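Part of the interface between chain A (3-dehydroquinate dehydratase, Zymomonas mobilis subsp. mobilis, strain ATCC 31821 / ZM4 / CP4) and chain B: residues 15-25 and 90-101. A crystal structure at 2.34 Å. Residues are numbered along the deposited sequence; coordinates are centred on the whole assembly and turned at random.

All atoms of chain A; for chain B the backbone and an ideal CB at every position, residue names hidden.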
# COMPACT_ATOMS: atom_id res chain seq x y z
N GLY A 15 -6.06 -8.65 29.56
CA GLY A 15 -5.91 -9.65 28.51
C GLY A 15 -4.64 -10.44 28.67
O GLY A 15 -4.05 -10.51 29.75
N PRO A 16 -4.19 -11.06 27.57
CA PRO A 16 -3.19 -12.12 27.63
C PRO A 16 -1.84 -11.57 28.06
O PRO A 16 -1.53 -10.44 27.74
CB PRO A 16 -3.15 -12.69 26.21
CG PRO A 16 -3.71 -11.57 25.33
CD PRO A 16 -4.68 -10.81 26.20
N ASN A 17 -1.10 -12.40 28.79
CA ASN A 17 0.32 -12.22 29.14
C ASN A 17 0.50 -11.20 30.28
O ASN A 17 1.60 -11.14 30.89
CB ASN A 17 1.08 -11.92 27.86
CG ASN A 17 0.94 -13.04 26.86
OD1 ASN A 17 1.33 -14.18 27.16
ND2 ASN A 17 0.44 -12.71 25.68
N LEU A 18 -0.51 -10.42 30.62
CA LEU A 18 -0.38 -9.45 31.73
C LEU A 18 -0.23 -10.20 33.06
O LEU A 18 0.36 -9.63 34.00
CB LEU A 18 -1.60 -8.55 31.72
CG LEU A 18 -1.62 -7.54 30.60
CD1 LEU A 18 -2.98 -6.91 30.45
CD2 LEU A 18 -0.61 -6.47 30.85
N ASN A 19 -0.75 -11.42 33.13
CA ASN A 19 -0.54 -12.34 34.28
C ASN A 19 0.96 -12.60 34.52
O ASN A 19 1.26 -13.04 35.65
CB ASN A 19 -1.34 -13.63 34.12
CG ASN A 19 -1.05 -14.40 32.85
OD1 ASN A 19 -1.04 -13.82 31.77
ND2 ASN A 19 -0.75 -15.69 32.98
N LEU A 20 1.85 -12.31 33.56
CA LEU A 20 3.33 -12.60 33.67
C LEU A 20 4.11 -11.40 34.20
O LEU A 20 5.33 -11.53 34.43
CB LEU A 20 3.93 -12.98 32.32
CG LEU A 20 3.31 -14.18 31.61
CD1 LEU A 20 4.10 -14.49 30.37
CD2 LEU A 20 3.27 -15.38 32.51
N LEU A 21 3.43 -10.27 34.36
CA LEU A 21 4.02 -9.01 34.86
C LEU A 21 4.85 -9.30 36.11
O LEU A 21 4.34 -9.98 37.00
CB LEU A 21 2.86 -8.05 35.16
CG LEU A 21 3.11 -6.55 35.04
CD1 LEU A 21 3.78 -6.15 33.72
CD2 LEU A 21 1.77 -5.83 35.20
N GLY A 22 6.07 -8.78 36.12
CA GLY A 22 7.02 -8.91 37.22
C GLY A 22 7.64 -10.28 37.32
O GLY A 22 8.66 -10.30 37.96
N LEU A 23 7.14 -11.37 36.75
CA LEU A 23 7.72 -12.72 37.02
C LEU A 23 9.11 -12.84 36.36
O LEU A 23 10.11 -13.05 37.08
CB LEU A 23 6.81 -13.83 36.49
CG LEU A 23 5.44 -14.00 37.14
CD1 LEU A 23 4.67 -15.11 36.42
CD2 LEU A 23 5.58 -14.32 38.63
N ARG A 24 9.16 -12.72 35.03
CA ARG A 24 10.37 -12.87 34.20
C ARG A 24 11.40 -11.84 34.68
O ARG A 24 11.07 -10.62 34.63
CB ARG A 24 10.02 -12.69 32.71
CG ARG A 24 11.16 -13.04 31.77
CD ARG A 24 11.79 -11.89 30.99
NE ARG A 24 12.90 -12.36 30.15
CZ ARG A 24 12.75 -12.98 28.97
NH1 ARG A 24 11.55 -13.22 28.47
NH2 ARG A 24 13.82 -13.35 28.29
N GLU A 25 12.56 -12.33 35.17
CA GLU A 25 13.79 -11.55 35.51
C GLU A 25 13.40 -10.16 36.05
O GLU A 25 13.56 -9.16 35.35
CB GLU A 25 14.65 -11.47 34.25
CG GLU A 25 16.13 -11.74 34.43
CD GLU A 25 16.83 -11.56 33.08
OE1 GLU A 25 18.05 -11.29 33.09
OE2 GLU A 25 16.12 -11.68 32.03
N UNK B 90 -0.79 -11.82 17.38
CA UNK B 90 0.11 -10.94 18.16
C UNK B 90 0.22 -11.48 19.59
O UNK B 90 1.29 -11.40 20.18
CB UNK B 90 -0.40 -9.50 18.17
N UNK B 91 -0.82 -12.11 20.10
CA UNK B 91 -0.88 -12.57 21.49
C UNK B 91 0.11 -13.72 21.67
O UNK B 91 0.78 -13.77 22.73
CB UNK B 91 -2.30 -13.01 21.87
N UNK B 92 0.19 -14.62 20.69
CA UNK B 92 1.16 -15.76 20.76
C UNK B 92 2.57 -15.22 20.60
O UNK B 92 3.46 -15.74 21.27
CB UNK B 92 0.87 -16.81 19.68
N UNK B 93 2.77 -14.19 19.77
CA UNK B 93 4.08 -13.54 19.58
C UNK B 93 4.54 -13.02 20.94
O UNK B 93 5.69 -13.24 21.30
CB UNK B 93 4.01 -12.41 18.55
N UNK B 94 3.63 -12.38 21.68
CA UNK B 94 3.94 -11.76 22.99
C UNK B 94 4.26 -12.85 24.03
O UNK B 94 5.20 -12.66 24.84
CB UNK B 94 2.77 -10.90 23.47
N UNK B 95 3.50 -13.94 24.02
CA UNK B 95 3.67 -15.08 24.95
C UNK B 95 5.07 -15.65 24.76
O UNK B 95 5.79 -15.76 25.74
CB UNK B 95 2.61 -16.16 24.72
N UNK B 96 5.48 -15.91 23.52
CA UNK B 96 6.84 -16.43 23.20
C UNK B 96 7.88 -15.43 23.69
O UNK B 96 8.82 -15.83 24.41
CB UNK B 96 7.01 -16.68 21.70
N UNK B 97 7.70 -14.16 23.40
CA UNK B 97 8.68 -13.15 23.85
C UNK B 97 8.73 -13.01 25.37
O UNK B 97 9.83 -12.73 25.87
CB UNK B 97 8.35 -11.79 23.23
N UNK B 98 7.62 -13.19 26.08
CA UNK B 98 7.53 -12.99 27.54
C UNK B 98 8.26 -14.12 28.27
O UNK B 98 8.95 -13.81 29.27
CB UNK B 98 6.07 -12.93 27.99
N UNK B 99 8.12 -15.35 27.78
CA UNK B 99 8.72 -16.56 28.41
C UNK B 99 10.18 -16.70 27.99
O UNK B 99 10.54 -16.20 26.93
CB UNK B 99 7.94 -17.82 28.02
N UNK B 100 10.98 -17.35 28.83
CA UNK B 100 12.44 -17.63 28.63
C UNK B 100 12.68 -18.96 27.93
O UNK B 100 13.79 -19.16 27.47
CB UNK B 100 13.17 -17.64 29.97
N UNK B 101 11.70 -19.85 27.97
CA UNK B 101 11.75 -21.18 27.31
C UNK B 101 11.85 -20.95 25.81
O UNK B 101 10.97 -20.35 25.24
CB UNK B 101 10.52 -22.03 27.65

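Position 90 lies in the helix. Its ideal CB has nothing of chain A's stretch within 5.5 Å, so the contact sets no preference. It is B:Val90.

Position 91 points its CB sideways, 4.0 Å from A:Pro16 CG. A small apolar group suits this spot beside the proline ring. The residue is B:Ala91, whose CB packs on A:Pro16 CG at 4.0 Å. Its carbonyl matters as well: A:Asn17 ND2 donates a hydrogen bond to B:Ala91 O at 3.2 Å. This bond uses backbone alone on the chain B side, so it does not select a side chain.

Positions 92 and 93 point away from chain A. Many helix-compatible residues would do. They are B:Ile92 and B:Tyr93.

Position 94 points toward chain A, with its ideal CB 3.7 Å from A:Asn17 ND2. That amide is a donor and A:Pro16 O an acceptor, so a polar side chain such as Asp, Asn, Ser or Glu is plausible. The residue is B:Asp94. Its carboxylate reaches chain A through a water, which donates to B:Asp94 OD2 at 3.0 Å and to A:Pro16 O at 3.2 Å, and accepts from A:Asn17 ND2 at 3.2 Å.

Position 95 brings its ideal CB to 3.4 Å from A:Asn17 OD1. With the amide so close, Ala or Gly fits most easily. It is B:Ala95; its CA lies 3.3 Å from A:Asn17 OD1.

Position 96 points away and is undetermined by this contact. It is B:Ile96.

Position 97 points sideways into space free of chain A's stretch. Polar or long residues are all possible. It is B:Arg97; the nearest approach of its side chain to chain A's stretch is B:Arg97 CB to A:Arg24 NH1, 6.3 Å.

Position 98 is tight: its ideal CB is 3.5 Å from A:Leu20 CD1. A small residue is favoured, Ala above all. It is B:Ala98, and its CB packs against that leucine methyl. A:Arg24 NH1 donates a hydrogen bond to B:Ala98 O at 2.8 Å, with the oxygen at the edge of the guanidinium.

Position 99 leaves helical angles, and its CB points away. Phi/psi of -83/154° suits beta-branched residues, among others. It is B:Ile99; its CG2 still reaches A:Leu20 CD1 at 4.3 Å.

Position 100 points sideways, its ideal CB 4.7 Å from A:Arg24 NH2. Small polar or acidic residues would suit. It is B:Thr100, whose OG1 lies over one face of the guanidinium and 4.2 Å from A:Arg24 CG. The arginine is poorly ordered.

Position 101 is out of reach and is B:Val101.

Chain B 90-101: VAIYDAIRAITV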
# COMPACT_ATOMS: atom_id res chain seq x y z
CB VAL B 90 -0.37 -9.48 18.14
CG1 VAL B 90 0.52 -8.60 18.99
CG2 VAL B 90 -0.43 -8.93 16.73
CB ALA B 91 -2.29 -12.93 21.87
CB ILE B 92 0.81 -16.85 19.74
CG1 ILE B 92 -0.41 -17.63 20.23
CG2 ILE B 92 1.99 -17.77 19.45
CD1 ILE B 92 -1.07 -18.39 19.13
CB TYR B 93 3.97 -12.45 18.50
CG TYR B 93 5.05 -11.40 18.53
CD1 TYR B 93 4.91 -10.27 19.31
CD2 TYR B 93 6.19 -11.52 17.78
CE1 TYR B 93 5.88 -9.28 19.35
CE2 TYR B 93 7.19 -10.54 17.80
CZ TYR B 93 7.03 -9.41 18.58
OH TYR B 93 7.95 -8.39 18.67
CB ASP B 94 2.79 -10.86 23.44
CG ASP B 94 2.93 -9.44 22.94
OD1 ASP B 94 3.97 -9.10 22.43
OD2 ASP B 94 2.00 -8.68 23.13
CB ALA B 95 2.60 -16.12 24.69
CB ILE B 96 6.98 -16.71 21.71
CG1 ILE B 96 6.00 -17.79 21.24
CG2 ILE B 96 8.41 -17.05 21.38
CD1 ILE B 96 5.75 -17.73 19.76
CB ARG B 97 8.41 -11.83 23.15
CG ARG B 97 8.99 -11.84 21.76
CD ARG B 97 8.90 -10.44 21.21
NE ARG B 97 10.19 -9.77 21.29
CZ ARG B 97 10.33 -8.50 21.63
NH1 ARG B 97 9.26 -7.77 21.94
NH2 ARG B 97 11.53 -7.94 21.62
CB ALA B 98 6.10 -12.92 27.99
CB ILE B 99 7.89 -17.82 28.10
CG1 ILE B 99 8.08 -18.29 26.66
CG2 ILE B 99 6.43 -17.59 28.48
CD1 ILE B 99 7.31 -19.58 26.31
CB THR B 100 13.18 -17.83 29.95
OG1 THR B 100 12.67 -16.86 30.84
CG2 THR B 100 14.68 -17.67 29.77
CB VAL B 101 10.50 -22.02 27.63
CG1 VAL B 101 10.54 -23.37 26.94
CG2 VAL B 101 10.29 -22.16 29.13
O HOH W 1 -0.21 -9.72 24.90
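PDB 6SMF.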